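Local coordinates for protein yncA (Salmonella typhimurium, PDB 3DR6) that probably transfers an acetyl group from acetyl-coenzyme A to an amine-bearing substrate, as members of the GNAT acetyltransferase family do, at residues Ala30-Arg35 / Pro146-Lys151; Leu52-Leu57 / Ala69-Trp74; His86-His91 / Lys102-Leu107. One frame throughout, in Å; residues are numbered along the deposited sequence.

Interaction 1 of 3, residues Ala30-Arg35 / Pro146-Lys151; sequences AIWNDR and PQVGVK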
ATOM      1  N   ALA C  30      -1.054 -14.406  -8.634  1.00 22.80           N
ATOM      2  CA  ALA C  30      -0.946 -14.444  -7.174  1.00 22.22           C
ATOM      3  C   ALA C  30       0.045 -13.401  -6.653  1.00 22.47           C
ATOM      4  O   ALA C  30       0.040 -13.064  -5.468  1.00 22.19           O
ATOM      5  CB  ALA C  30      -0.565 -15.860  -6.687  1.00 23.05           C
ATOM      6  N   ILE C  31       0.914 -12.919  -7.540  1.00 21.68           N
ATOM      7  CA  ILE C  31       1.788 -11.790  -7.247  1.00 21.59           C
ATOM      8  C   ILE C  31       1.737 -10.862  -8.439  1.00 21.81           C
ATOM      9  O   ILE C  31       1.817 -11.323  -9.594  1.00 21.58           O
ATOM     10  CB  ILE C  31       3.265 -12.206  -6.939  1.00 21.35           C
ATOM     11  CG1 ILE C  31       4.069 -10.989  -6.473  1.00 21.79           C
ATOM     12  CG2 ILE C  31       3.964 -12.845  -8.160  1.00 20.23           C
ATOM     13  CD1 ILE C  31       5.388 -11.355  -5.815  1.00 22.77           C
ATOM     14  N   TRP C  32       1.594  -9.557  -8.179  1.00 21.65           N
ATOM     15  CA  TRP C  32       1.483  -8.609  -9.292  1.00 22.50           C
ATOM     16  C   TRP C  32       2.839  -7.943  -9.593  1.00 22.62           C
ATOM     17  O   TRP C  32       2.972  -6.722  -9.576  1.00 22.47           O
ATOM     18  CB  TRP C  32       0.318  -7.593  -9.100  1.00 22.11           C
ATOM     19  CG  TRP C  32      -1.070  -8.269  -9.003  1.00 22.71           C
ATOM     20  CD1 TRP C  32      -1.353  -9.614  -9.164  1.00 22.96           C
ATOM     21  CD2 TRP C  32      -2.322  -7.638  -8.687  1.00 22.04           C
ATOM     22  NE1 TRP C  32      -2.702  -9.848  -8.957  1.00 23.36           N
ATOM     23  CE2 TRP C  32      -3.315  -8.650  -8.672  1.00 22.63           C
ATOM     24  CE3 TRP C  32      -2.704  -6.304  -8.433  1.00 22.06           C
ATOM     25  CZ2 TRP C  32      -4.665  -8.375  -8.408  1.00 22.96           C
ATOM     26  CZ3 TRP C  32      -4.049  -6.034  -8.174  1.00 22.76           C
ATOM     27  CH2 TRP C  32      -5.010  -7.064  -8.161  1.00 22.90           C
ATOM     28  N   ASN C  33       3.838  -8.792  -9.845  1.00 23.06           N
ATOM     29  CA  ASN C  33       5.144  -8.413 -10.347  1.00 24.04           C
ATOM     30  C   ASN C  33       5.342  -9.193 -11.632  1.00 24.10           C
ATOM     31  O   ASN C  33       4.770 -10.277 -11.771  1.00 23.38           O
ATOM     32  CB  ASN C  33       6.251  -8.822  -9.365  1.00 24.68           C
ATOM     33  CG  ASN C  33       6.625  -7.723  -8.377  1.00 26.69           C
ATOM     34  OD1 ASN C  33       7.171  -8.015  -7.300  1.00 30.09           O
ATOM     35  ND2 ASN C  33       6.369  -6.465  -8.735  1.00 27.77           N
ATOM     36  N   ASP C  34       6.173  -8.675 -12.539  1.00 24.77           N
ATOM     37  CA  ASP C  34       6.271  -9.212 -13.906  1.00 26.16           C
ATOM     38  C   ASP C  34       7.575  -9.915 -14.301  1.00 26.93           C
ATOM     39  O   ASP C  34       7.571 -10.728 -15.224  1.00 27.54           O
ATOM     40  CB  ASP C  34       5.976  -8.112 -14.930  1.00 26.21           C
ATOM     41  CG  ASP C  34       4.600  -7.477 -14.730  1.00 27.68           C
ATOM     42  OD1 ASP C  34       3.648  -8.199 -14.404  1.00 29.84           O
ATOM     43  OD2 ASP C  34       4.479  -6.255 -14.911  1.00 31.44           O
ATOM     44  N   ARG C  35       8.679  -9.582 -13.646  1.00 27.78           N
ATOM     45  CA  ARG C  35       9.952 -10.183 -14.028  1.00 28.97           C
ATOM     46  C   ARG C  35      10.533 -11.097 -12.949  1.00 28.13           C
ATOM     47  O   ARG C  35      10.352 -10.894 -11.738  1.00 27.71           O
ATOM     48  CB  ARG C  35      10.995  -9.133 -14.448  1.00 29.55           C
ATOM     49  CG  ARG C  35      10.762  -8.498 -15.822  1.00 33.12           C
ATOM     50  CD  ARG C  35      10.294  -7.058 -15.700  1.00 39.02           C
ATOM     51  NE  ARG C  35      11.392  -6.126 -15.406  1.00 43.07           N
ATOM     52  CZ  ARG C  35      11.815  -5.781 -14.183  1.00 45.12           C
ATOM     53  NH1 ARG C  35      11.252  -6.291 -13.088  1.00 46.89           N
ATOM     54  NH2 ARG C  35      12.819  -4.918 -14.047  1.00 45.20           N
ATOM     55  N   PRO C 146     -11.678  -2.250  -8.003  1.00 15.64           N
ATOM     56  CA  PRO C 146     -11.558  -2.642  -9.429  1.00 15.27           C
ATOM     57  C   PRO C 146     -10.418  -1.958 -10.216  1.00 14.80           C
ATOM     58  O   PRO C 146     -10.134  -0.758 -10.036  1.00 14.57           O
ATOM     59  CB  PRO C 146     -12.928  -2.282 -10.048  1.00 17.04           C
ATOM     60  CG  PRO C 146     -13.741  -1.645  -8.973  1.00 17.27           C
ATOM     61  CD  PRO C 146     -12.890  -1.472  -7.701  1.00 14.91           C
ATOM     62  N   GLN C 147      -9.776  -2.745 -11.068  1.00 14.19           N
ATOM     63  CA  GLN C 147      -8.798  -2.259 -12.065  1.00 14.12           C
ATOM     64  C   GLN C 147      -7.560  -1.529 -11.507  1.00 13.78           C
ATOM     65  O   GLN C 147      -6.952  -0.710 -12.218  1.00 13.57           O
ATOM     66  CB  GLN C 147      -9.490  -1.432 -13.175  1.00 14.32           C
ATOM     67  CG  GLN C 147     -10.631  -2.212 -13.856  1.00 15.32           C
ATOM     68  CD  GLN C 147     -11.152  -1.615 -15.158  1.00 16.31           C
ATOM     69  OE1 GLN C 147     -10.482  -0.839 -15.851  1.00 14.42           O
ATOM     70  NE2 GLN C 147     -12.376  -2.020 -15.513  1.00 19.39           N
ATOM     71  N   VAL C 148      -7.205  -1.828 -10.247  1.00 14.42           N
ATOM     72  CA  VAL C 148      -6.048  -1.203  -9.594  1.00 15.29           C
ATOM     73  C   VAL C 148      -4.741  -1.906 -10.016  1.00 16.41           C
ATOM     74  O   VAL C 148      -3.646  -1.348  -9.889  1.00 16.80           O
ATOM     75  CB  VAL C 148      -6.200  -1.109  -8.032  1.00 15.37           C
ATOM     76  CG1 VAL C 148      -7.291  -0.093  -7.650  1.00 16.71           C
ATOM     77  CG2 VAL C 148      -6.498  -2.486  -7.388  1.00 13.93           C
ATOM     78  N   GLY C 149      -4.871  -3.130 -10.532  1.00 16.56           N
ATOM     79  CA  GLY C 149      -3.702  -3.883 -10.987  1.00 17.17           C
ATOM     80  C   GLY C 149      -3.721  -4.170 -12.479  1.00 17.39           C
ATOM     81  O   GLY C 149      -4.748  -4.010 -13.150  1.00 17.83           O
ATOM     82  N   VAL C 150      -2.602  -4.658 -12.998  1.00 16.84           N
ATOM     83  CA  VAL C 150      -2.543  -5.011 -14.423  1.00 17.11           C
ATOM     84  C   VAL C 150      -1.567  -6.172 -14.595  1.00 17.08           C
ATOM     85  O   VAL C 150      -0.486  -6.157 -14.016  1.00 17.42           O
ATOM     86  CB  VAL C 150      -2.178  -3.786 -15.335  1.00 17.17           C
ATOM     87  CG1 VAL C 150      -0.738  -3.241 -15.073  1.00 16.91           C
ATOM     88  CG2 VAL C 150      -2.374  -4.118 -16.814  1.00 18.80           C
ATOM     89  N   LYS C 151      -1.974  -7.184 -15.351  1.00 17.10           N
ATOM     90  CA  LYS C 151      -1.073  -8.284 -15.728  1.00 17.56           C
ATOM     91  C   LYS C 151      -1.690  -9.042 -16.901  1.00 17.01           C
ATOM     92  O   LYS C 151      -2.915  -9.091 -17.031  1.00 16.70           O
ATOM     93  CB  LYS C 151      -0.879  -9.241 -14.540  1.00 17.44           C
ATOM     94  CG  LYS C 151       0.450 -10.010 -14.535  1.00 18.90           C
ATOM     95  CD  LYS C 151       0.679 -10.770 -13.225  1.00 19.50           C
ATOM     96  CE  LYS C 151       2.080 -11.415 -13.227  1.00 21.17           C
ATOM     97  NZ  LYS C 151       2.251 -12.365 -12.098  1.00 18.29           N
TER
HETATM   98  O   HOH W   1       1.636  -7.642 -12.355  1.00 19.65           O
HETATM   99  O   HOH W   2       1.796  -5.848 -15.350  1.00 20.44           O
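A classic beta bulge in strand 140-151, where Val148 and Gly149 both face Leu156, meets the loop between helices 14-27 and 39-52 at Trp32, while two residues further on Lys151 reaches into that loop. Gly149, having no side chain, lets the indole approach its backbone: Trp32 CZ3 comes to 3.6 Å from Gly149 CA, and a beta carbon on Gly149 would point at the indole and collide with CZ3. Val148 CG2 lies more loosely at the edge of the ring, near its plane. The indole nitrogen is occupied on the loop's own side, by Ala29 O.

Lys151 supplies the polar half. Its CG stands anti to the backbone N (chi1 -153°) and the chain beyond is extended, sliding past Asp34 in the opposite direction, with Asp34 OD1 3.7 Å from Lys151 CG. The ammonium thus passes the carboxylate and ends among carbonyls. Lys151 NZ gives a 2.7 Å bond to Ile31 O, nearly along the C=O axis (175°), and a weak one of 3.3 Å to Asn33 O; Thr28 O and Val25 O also accept from it. Four carbonyl oxygens around one ammonium, one from the last turns of a helix, would favour the charged amine. Asp34 is linked to the strand through water instead: one molecule lies 2.7 Å from both Asp34 OD2 and Val150 O, and a second touches OD1 and the same carbonyl.

Around the contact, Ile31 packs on helix 14-27 and Trp32 on Leu156 and Leu158 of strand 154-164, while Phe80 of the second subunit meets the indole and Thr83 of that subunit bonds to Val148 O.

Interaction 2 of 3, residues Leu52-Leu57 / Ala69-Trp74; sequences LGYPVL and ASFGDW
Tyr54 and Phe71 cross at about a right angle as side chains, yet their rings are neither stacked nor edge-to-face: the planes stand 51° apart and the centroids 5.0 Å. Phe71 CE1 sits over one face of the tyrosine, toward the rim, and comes within 3.6 Å of Tyr54 CG. The opposite face carries Leu52 CB over its centre, so the phenol is clamped between its own segment and the facing strand. At its far end Tyr54 OH donates to Asp73 OD1 (2.7 Å), on the syn side of a carboxylate turned almost perpendicular to the ring. Lys116 NZ also bonds to this hydroxyl, so the phenol oxygen is held by two partners, Asp73 and Lys116.

Phe71 has its CG between the backbone N and the carbonyl carbon (chi1 63°), the crowded position, and its ring extends to Pro55 as well as Tyr54. Pro55 CD rides over the phenyl face in a CH-pi contact, 3.6 Å from the centroid of the Phe71 ring, with Pro55 CG against Phe71 CE2. The aromatic therefore touches two consecutive residues: Phe71 CE1 meets Tyr54, while CZ and CE2 meet Pro55.

Ser70 OG, anti to its own backbone N, donates to Pro55 O (2.7 Å) and is also bonded to Arg49 NH1, so a side chain ties the strand to Pro55, just ahead of the regular pairing. Next along, that antiparallel pairing takes over: Leu57 N to Ala69 O is 2.8 Å, and the return bond from Ala69 N reaches Leu57 O.

The hairpin of strands 56-61 and 64-73 lies between strands 5-8 and 83-90. Pro55 and Phe71 turn to helix 99-113, whereas Val56 and Ser70 meet helix 39-52.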
ATOM      1  N   LEU C  52      14.669  -6.948   9.727  1.00 29.21           N
ATOM      2  CA  LEU C  52      13.434  -6.391  10.296  1.00 28.33           C
ATOM      3  C   LEU C  52      12.861  -7.246  11.432  1.00 27.38           C
ATOM      4  O   LEU C  52      11.926  -6.832  12.118  1.00 28.59           O
ATOM      5  CB  LEU C  52      12.368  -6.202   9.207  1.00 28.28           C
ATOM      6  CG  LEU C  52      12.531  -5.142   8.118  1.00 29.38           C
ATOM      7  CD1 LEU C  52      11.403  -5.279   7.123  1.00 30.16           C
ATOM      8  CD2 LEU C  52      12.536  -3.736   8.694  1.00 29.56           C
ATOM      9  N   GLY C  53      13.421  -8.438  11.640  1.00 26.32           N
ATOM     10  CA  GLY C  53      12.855  -9.404  12.584  1.00 24.55           C
ATOM     11  C   GLY C  53      11.589 -10.093  12.053  1.00 23.42           C
ATOM     12  O   GLY C  53      10.815 -10.658  12.825  1.00 23.03           O
ATOM     13  N   TYR C  54      11.376 -10.042  10.740  1.00 22.20           N
ATOM     14  CA  TYR C  54      10.182 -10.662  10.149  1.00 21.89           C
ATOM     15  C   TYR C  54      10.443 -12.103   9.692  1.00 22.20           C
ATOM     16  O   TYR C  54      11.563 -12.427   9.284  1.00 22.27           O
ATOM     17  CB  TYR C  54       9.611  -9.823   9.013  1.00 20.82           C
ATOM     18  CG  TYR C  54       9.066  -8.476   9.441  1.00 20.96           C
ATOM     19  CD1 TYR C  54       8.941  -8.133  10.798  1.00 18.76           C
ATOM     20  CD2 TYR C  54       8.652  -7.545   8.492  1.00 20.71           C
ATOM     21  CE1 TYR C  54       8.442  -6.875  11.185  1.00 18.14           C
ATOM     22  CE2 TYR C  54       8.152  -6.291   8.867  1.00 19.95           C
ATOM     23  CZ  TYR C  54       8.047  -5.971  10.211  1.00 19.76           C
ATOM     24  OH  TYR C  54       7.555  -4.738  10.578  1.00 20.19           O
ATOM     25  N   PRO C  55       9.408 -12.959   9.765  1.00 21.77           N
ATOM     26  CA  PRO C  55       9.641 -14.381   9.525  1.00 21.59           C
ATOM     27  C   PRO C  55       9.660 -14.729   8.044  1.00 20.62           C
ATOM     28  O   PRO C  55       8.940 -14.117   7.229  1.00 20.72           O
ATOM     29  CB  PRO C  55       8.464 -15.050  10.241  1.00 21.47           C
ATOM     30  CG  PRO C  55       7.310 -14.036  10.039  1.00 21.63           C
ATOM     31  CD  PRO C  55       7.984 -12.667  10.061  1.00 22.53           C
ATOM     32  N   VAL C  56      10.519 -15.686   7.693  1.00 20.10           N
ATOM     33  CA  VAL C  56      10.424 -16.369   6.412  1.00 18.50           C
ATOM     34  C   VAL C  56      10.276 -17.846   6.776  1.00 18.86           C
ATOM     35  O   VAL C  56      11.162 -18.419   7.426  1.00 18.00           O
ATOM     36  CB  VAL C  56      11.649 -16.099   5.480  1.00 19.02           C
ATOM     37  CG1 VAL C  56      11.467 -16.813   4.133  1.00 17.96           C
ATOM     38  CG2 VAL C  56      11.848 -14.578   5.239  1.00 18.88           C
ATOM     39  N   LEU C  57       9.130 -18.431   6.426  1.00 18.44           N
ATOM     40  CA  LEU C  57       8.834 -19.841   6.731  1.00 18.17           C
ATOM     41  C   LEU C  57       8.904 -20.671   5.458  1.00 17.96           C
ATOM     42  O   LEU C  57       8.612 -20.170   4.365  1.00 17.79           O
ATOM     43  CB  LEU C  57       7.427 -19.986   7.309  1.00 18.35           C
ATOM     44  CG  LEU C  57       7.094 -19.160   8.562  1.00 19.39           C
ATOM     45  CD1 LEU C  57       5.598 -19.206   8.837  1.00 21.53           C
ATOM     46  CD2 LEU C  57       7.908 -19.621   9.768  1.00 21.40           C
ATOM     47  N   ALA C  69       6.340 -18.751   3.063  1.00 17.06           N
ATOM     48  CA  ALA C  69       5.477 -17.662   3.540  1.00 16.58           C
ATOM     49  C   ALA C  69       6.316 -16.611   4.256  1.00 16.90           C
ATOM     50  O   ALA C  69       7.331 -16.925   4.899  1.00 17.21           O
ATOM     51  CB  ALA C  69       4.395 -18.200   4.461  1.00 16.62           C
ATOM     52  N   SER C  70       5.892 -15.362   4.132  1.00 16.02           N
ATOM     53  CA  SER C  70       6.539 -14.264   4.861  1.00 16.27           C
ATOM     54  C   SER C  70       5.517 -13.149   5.049  1.00 15.88           C
ATOM     55  O   SER C  70       4.413 -13.222   4.498  1.00 15.98           O
ATOM     56  CB  SER C  70       7.755 -13.741   4.073  1.00 16.56           C
ATOM     57  OG  SER C  70       8.540 -12.867   4.881  1.00 18.08           O
ATOM     58  N   PHE C  71       5.869 -12.139   5.836  1.00 16.03           N
ATOM     59  CA  PHE C  71       5.133 -10.882   5.767  1.00 16.00           C
ATOM     60  C   PHE C  71       6.092  -9.716   5.787  1.00 16.73           C
ATOM     61  O   PHE C  71       7.259  -9.838   6.250  1.00 15.67           O
ATOM     62  CB  PHE C  71       4.041 -10.773   6.850  1.00 15.41           C
ATOM     63  CG  PHE C  71       4.550 -10.782   8.275  1.00 16.26           C
ATOM     64  CD1 PHE C  71       5.254  -9.684   8.786  1.00 16.05           C
ATOM     65  CD2 PHE C  71       4.268 -11.868   9.118  1.00 15.78           C
ATOM     66  CE1 PHE C  71       5.703  -9.668  10.124  1.00 14.92           C
ATOM     67  CE2 PHE C  71       4.708 -11.867  10.470  1.00 15.54           C
ATOM     68  CZ  PHE C  71       5.433 -10.761  10.963  1.00 16.00           C
ATOM     69  N   GLY C  72       5.596  -8.598   5.276  1.00 16.76           N
ATOM     70  CA  GLY C  72       6.292  -7.323   5.363  1.00 18.47           C
ATOM     71  C   GLY C  72       5.346  -6.204   5.727  1.00 18.46           C
ATOM     72  O   GLY C  72       4.141  -6.414   5.886  1.00 17.95           O
ATOM     73  N   ASP C  73       5.892  -5.011   5.869  1.00 18.82           N
ATOM     74  CA  ASP C  73       5.067  -3.850   6.163  1.00 19.58           C
ATOM     75  C   ASP C  73       4.087  -3.639   5.025  1.00 19.41           C
ATOM     76  O   ASP C  73       4.444  -3.786   3.852  1.00 19.82           O
ATOM     77  CB  ASP C  73       5.924  -2.615   6.367  1.00 20.56           C
ATOM     78  CG  ASP C  73       6.858  -2.756   7.551  1.00 22.69           C
ATOM     79  OD1 ASP C  73       6.476  -3.380   8.558  1.00 22.34           O
ATOM     80  OD2 ASP C  73       7.996  -2.245   7.458  1.00 27.89           O
ATOM     81  N   TRP C  74       2.838  -3.358   5.381  1.00 19.54           N
ATOM     82  CA  TRP C  74       1.778  -3.181   4.389  1.00 19.74           C
ATOM     83  C   TRP C  74       1.956  -1.872   3.624  1.00 20.56           C
ATOM     84  O   TRP C  74       1.806  -1.827   2.391  1.00 20.30           O
ATOM     85  CB  TRP C  74       0.418  -3.203   5.081  1.00 19.43           C
ATOM     86  CG  TRP C  74      -0.746  -2.997   4.144  1.00 18.91           C
ATOM     87  CD1 TRP C  74      -0.979  -3.641   2.948  1.00 20.53           C
ATOM     88  CD2 TRP C  74      -1.861  -2.133   4.353  1.00 20.28           C
ATOM     89  NE1 TRP C  74      -2.159  -3.209   2.396  1.00 20.71           N
ATOM     90  CE2 TRP C  74      -2.722  -2.280   3.232  1.00 20.24           C
ATOM     91  CE3 TRP C  74      -2.217  -1.235   5.369  1.00 19.28           C
ATOM     92  CZ2 TRP C  74      -3.918  -1.565   3.107  1.00 20.04           C
ATOM     93  CZ3 TRP C  74      -3.423  -0.510   5.233  1.00 20.11           C
ATOM     94  CH2 TRP C  74      -4.254  -0.699   4.116  1.00 19.67           C
TER

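Interaction 3 of 3, residues His86-His91 / Lys102-Leu107; sequences HSVYVH and KLLSRL
His86 NE2 is hydrogen-bonded to His134 NE2, and Leu104 packs over one face of the same ring. Leu104 CD1 does most of the touching. It sits over the face, offset toward the rim, 3.5 Å from His86 CD2, and forms a CH-pi contact 24° off the ring normal, while Leu104 CD2 approaches the ring at His86 NE2 (3.9 Å). The histidine and leucine side chains cross at about a right angle. His86 CG, placed between its backbone N and carbonyl carbon (chi1 78°), lies 3.8 Å from Leu104 CD1. Separately, His86 CB comes close to Leu107 CD2, at 3.3 Å.

Two residues along the same face of the strand, Val88 splits its branches. CG1 meets Leu103 CB at 4.0 Å; CG2 faces Leu104 CB and Leu107 CD2 more loosely. Strand 83-90 and helix 99-113 run roughly antiparallel, 152° between short axes 9.0 Å apart, the opening half of a beta-alpha-beta unit. The turn and the first residues of the helix carry a Q-x-x-G-x-G sequence that in GNAT enzymes cradles the acetyl-CoA pyrophosphate, as is probable here.

No hydrogen bond joins the two segments, and between them the helix meets the strand through alkyl and CH-pi contacts alone. His86 NE2 is satisfied by His134 NE2, a bond between two imidazole nitrogens that needs one of them to carry the proton and the other to offer its lone pair.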
ATOM      1  N   HIS C  86       0.863 -10.303   4.124  1.00 17.85           N
ATOM      2  CA  HIS C  86       1.507 -11.624   4.001  1.00 18.38           C
ATOM      3  C   HIS C  86       1.746 -11.980   2.548  1.00 18.63           C
ATOM      4  O   HIS C  86       1.103 -11.438   1.667  1.00 17.83           O
ATOM      5  CB  HIS C  86       0.697 -12.742   4.723  1.00 19.43           C
ATOM      6  CG  HIS C  86      -0.511 -13.241   3.975  1.00 22.93           C
ATOM      7  ND1 HIS C  86      -0.422 -13.930   2.785  1.00 26.90           N
ATOM      8  CD2 HIS C  86      -1.831 -13.199   4.285  1.00 23.37           C
ATOM      9  CE1 HIS C  86      -1.639 -14.246   2.372  1.00 29.57           C
ATOM     10  NE2 HIS C  86      -2.507 -13.836   3.282  1.00 26.91           N
ATOM     11  N   SER C  87       2.681 -12.886   2.322  1.00 18.73           N
ATOM     12  CA  SER C  87       2.816 -13.519   1.034  1.00 20.11           C
ATOM     13  C   SER C  87       3.021 -15.004   1.317  1.00 19.33           C
ATOM     14  O   SER C  87       3.901 -15.384   2.105  1.00 18.44           O
ATOM     15  CB  SER C  87       3.944 -12.872   0.208  1.00 21.84           C
ATOM     16  OG  SER C  87       5.236 -13.111   0.789  1.00 26.93           O
ATOM     17  N   VAL C  88       2.135 -15.818   0.752  1.00 17.85           N
ATOM     18  CA  VAL C  88       2.201 -17.272   0.898  1.00 17.72           C
ATOM     19  C   VAL C  88       2.153 -17.872  -0.505  1.00 18.07           C
ATOM     20  O   VAL C  88       1.174 -17.656  -1.248  1.00 17.83           O
ATOM     21  CB  VAL C  88       1.012 -17.802   1.743  1.00 18.20           C
ATOM     22  CG1 VAL C  88       1.006 -19.309   1.777  1.00 17.74           C
ATOM     23  CG2 VAL C  88       1.060 -17.241   3.157  1.00 17.75           C
ATOM     24  N   TYR C  89       3.200 -18.599  -0.881  1.00 17.46           N
ATOM     25  CA  TYR C  89       3.258 -19.191  -2.218  1.00 17.59           C
ATOM     26  C   TYR C  89       3.574 -20.672  -2.107  1.00 17.41           C
ATOM     27  O   TYR C  89       4.545 -21.068  -1.463  1.00 17.62           O
ATOM     28  CB  TYR C  89       4.292 -18.467  -3.101  1.00 18.64           C
ATOM     29  CG  TYR C  89       4.039 -16.970  -3.237  1.00 19.47           C
ATOM     30  CD1 TYR C  89       2.852 -16.496  -3.802  1.00 20.86           C
ATOM     31  CD2 TYR C  89       4.979 -16.041  -2.794  1.00 21.66           C
ATOM     32  CE1 TYR C  89       2.594 -15.108  -3.910  1.00 21.75           C
ATOM     33  CE2 TYR C  89       4.737 -14.663  -2.912  1.00 21.59           C
ATOM     34  CZ  TYR C  89       3.543 -14.219  -3.471  1.00 22.04           C
ATOM     35  OH  TYR C  89       3.281 -12.866  -3.585  1.00 23.74           O
ATOM     36  N   VAL C  90       2.734 -21.486  -2.728  1.00 16.74           N
ATOM     37  CA  VAL C  90       2.929 -22.924  -2.759  1.00 16.45           C
ATOM     38  C   VAL C  90       3.490 -23.345  -4.138  1.00 16.30           C
ATOM     39  O   VAL C  90       3.102 -22.809  -5.181  1.00 16.23           O
ATOM     40  CB  VAL C  90       1.605 -23.647  -2.394  1.00 16.22           C
ATOM     41  CG1 VAL C  90       1.723 -25.158  -2.539  1.00 15.94           C
ATOM     42  CG2 VAL C  90       1.184 -23.261  -0.946  1.00 15.34           C
ATOM     43  N   HIS C  91       4.432 -24.285  -4.116  1.00 16.16           N
ATOM     44  CA  HIS C  91       5.076 -24.767  -5.326  1.00 16.28           C
ATOM     45  C   HIS C  91       3.988 -25.445  -6.176  1.00 15.80           C
ATOM     46  O   HIS C  91       3.140 -26.158  -5.623  1.00 15.77           O
ATOM     47  CB  HIS C  91       6.153 -25.762  -4.918  1.00 16.30           C
ATOM     48  CG  HIS C  91       6.973 -26.267  -6.062  1.00 18.01           C
ATOM     49  ND1 HIS C  91       6.459 -27.091  -7.039  1.00 18.98           N
ATOM     50  CD2 HIS C  91       8.276 -26.073  -6.375  1.00 19.92           C
ATOM     51  CE1 HIS C  91       7.413 -27.387  -7.908  1.00 20.96           C
ATOM     52  NE2 HIS C  91       8.527 -26.789  -7.522  1.00 19.70           N
ATOM     53  N   LYS C 102      -1.913 -23.950   6.208  1.00 17.87           N
ATOM     54  CA  LYS C 102      -0.985 -24.302   7.291  1.00 17.55           C
ATOM     55  C   LYS C 102       0.154 -23.282   7.439  1.00 16.87           C
ATOM     56  O   LYS C 102       0.505 -22.896   8.561  1.00 16.55           O
ATOM     57  CB  LYS C 102      -0.434 -25.711   7.082  1.00 17.62           C
ATOM     58  CG  LYS C 102      -1.512 -26.807   7.295  1.00 18.28           C
ATOM     59  CD  LYS C 102      -0.972 -28.207   7.030  1.00 18.74           C
ATOM     60  CE  LYS C 102      -2.047 -29.243   7.336  1.00 18.98           C
ATOM     61  NZ  LYS C 102      -1.664 -30.629   6.887  1.00 19.39           N
ATOM     62  N   LEU C 103       0.731 -22.871   6.301  1.00 16.12           N
ATOM     63  CA  LEU C 103       1.724 -21.798   6.268  1.00 16.00           C
ATOM     64  C   LEU C 103       1.164 -20.503   6.852  1.00 16.44           C
ATOM     65  O   LEU C 103       1.799 -19.856   7.686  1.00 16.59           O
ATOM     66  CB  LEU C 103       2.205 -21.544   4.826  1.00 15.77           C
ATOM     67  CG  LEU C 103       3.251 -22.585   4.401  1.00 17.28           C
ATOM     68  CD1 LEU C 103       3.478 -22.535   2.888  1.00 18.15           C
ATOM     69  CD2 LEU C 103       4.562 -22.359   5.201  1.00 16.34           C
ATOM     70  N   LEU C 104      -0.026 -20.139   6.399  1.00 16.86           N
ATOM     71  CA  LEU C 104      -0.647 -18.888   6.832  1.00 17.53           C
ATOM     72  C   LEU C 104      -0.938 -18.900   8.341  1.00 17.18           C
ATOM     73  O   LEU C 104      -0.713 -17.899   9.018  1.00 17.18           O
ATOM     74  CB  LEU C 104      -1.891 -18.550   5.993  1.00 17.46           C
ATOM     75  CG  LEU C 104      -2.561 -17.212   6.339  1.00 18.87           C
ATOM     76  CD1 LEU C 104      -1.570 -16.029   6.344  1.00 20.07           C
ATOM     77  CD2 LEU C 104      -3.729 -16.942   5.367  1.00 18.02           C
ATOM     78  N   SER C 105      -1.405 -20.042   8.850  0.50 17.73           N
ATOM     79  CA  SER C 105      -1.684 -20.184  10.286  0.50 17.79           C
ATOM     80  C   SER C 105      -0.416 -19.941  11.106  0.50 18.52           C
ATOM     81  O   SER C 105      -0.414 -19.143  12.044  0.50 18.09           O
ATOM     82  CB  SER C 105      -2.285 -21.559  10.608  0.50 18.19           C
ATOM     83  OG  SER C 105      -2.801 -21.590  11.928  0.50 15.44           O
ATOM     84  N   ARG C 106       0.672 -20.602  10.719  1.00 18.85           N
ATOM     85  CA  ARG C 106       1.964 -20.413  11.389  1.00 19.40           C
ATOM     86  C   ARG C 106       2.429 -18.941  11.310  1.00 19.06           C
ATOM     87  O   ARG C 106       2.891 -18.363  12.314  1.00 18.51           O
ATOM     88  CB  ARG C 106       3.016 -21.353  10.814  1.00 19.81           C
ATOM     89  CG  ARG C 106       4.437 -21.149  11.376  1.00 23.53           C
ATOM     90  CD  ARG C 106       4.540 -21.378  12.905  1.00 26.99           C
ATOM     91  NE  ARG C 106       5.864 -20.974  13.394  1.00 29.33           N
ATOM     92  CZ  ARG C 106       6.970 -21.724  13.300  1.00 30.68           C
ATOM     93  NH1 ARG C 106       6.939 -22.937  12.745  1.00 30.31           N
ATOM     94  NH2 ARG C 106       8.123 -21.259  13.763  1.00 31.03           N
ATOM     95  N   LEU C 107       2.267 -18.335  10.132  1.00 18.49           N
ATOM     96  CA  LEU C 107       2.619 -16.926   9.910  1.00 18.40           C
ATOM     97  C   LEU C 107       1.917 -15.979  10.892  1.00 18.11           C
ATOM     98  O   LEU C 107       2.531 -15.065  11.453  1.00 17.75           O
ATOM     99  CB  LEU C 107       2.278 -16.527   8.467  1.00 18.44           C
ATOM    100  CG  LEU C 107       3.022 -15.327   7.911  1.00 20.44           C
ATOM    101  CD1 LEU C 107       4.555 -15.625   7.833  1.00 20.06           C
ATOM    102  CD2 LEU C 107       2.425 -14.929   6.555  1.00 18.31           C
TER

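From the N terminus, the first segment met is 30-35, which waits until 146-151 to close interaction 1, the longest loop of the three. Interactions 2 and 3 are both nested within it and follow in series: 52-57 with 69-74 is complete before 86-91 meets 102-107. Interaction 2 closes a beta hairpin, and interaction 3 packs the helix of a beta-alpha-beta unit on its first strand. They adjoin, since strands 64-73 and 83-90 are sheet neighbours; Ser70 O is 2.8 Å from Ser87 N, and Leu57 packs on Arg106. Interactions 1 and 3 touch where Ile31 meets Tyr89. Interactions 1 and 2, their centres about 21 Å apart, share the sheet without touching.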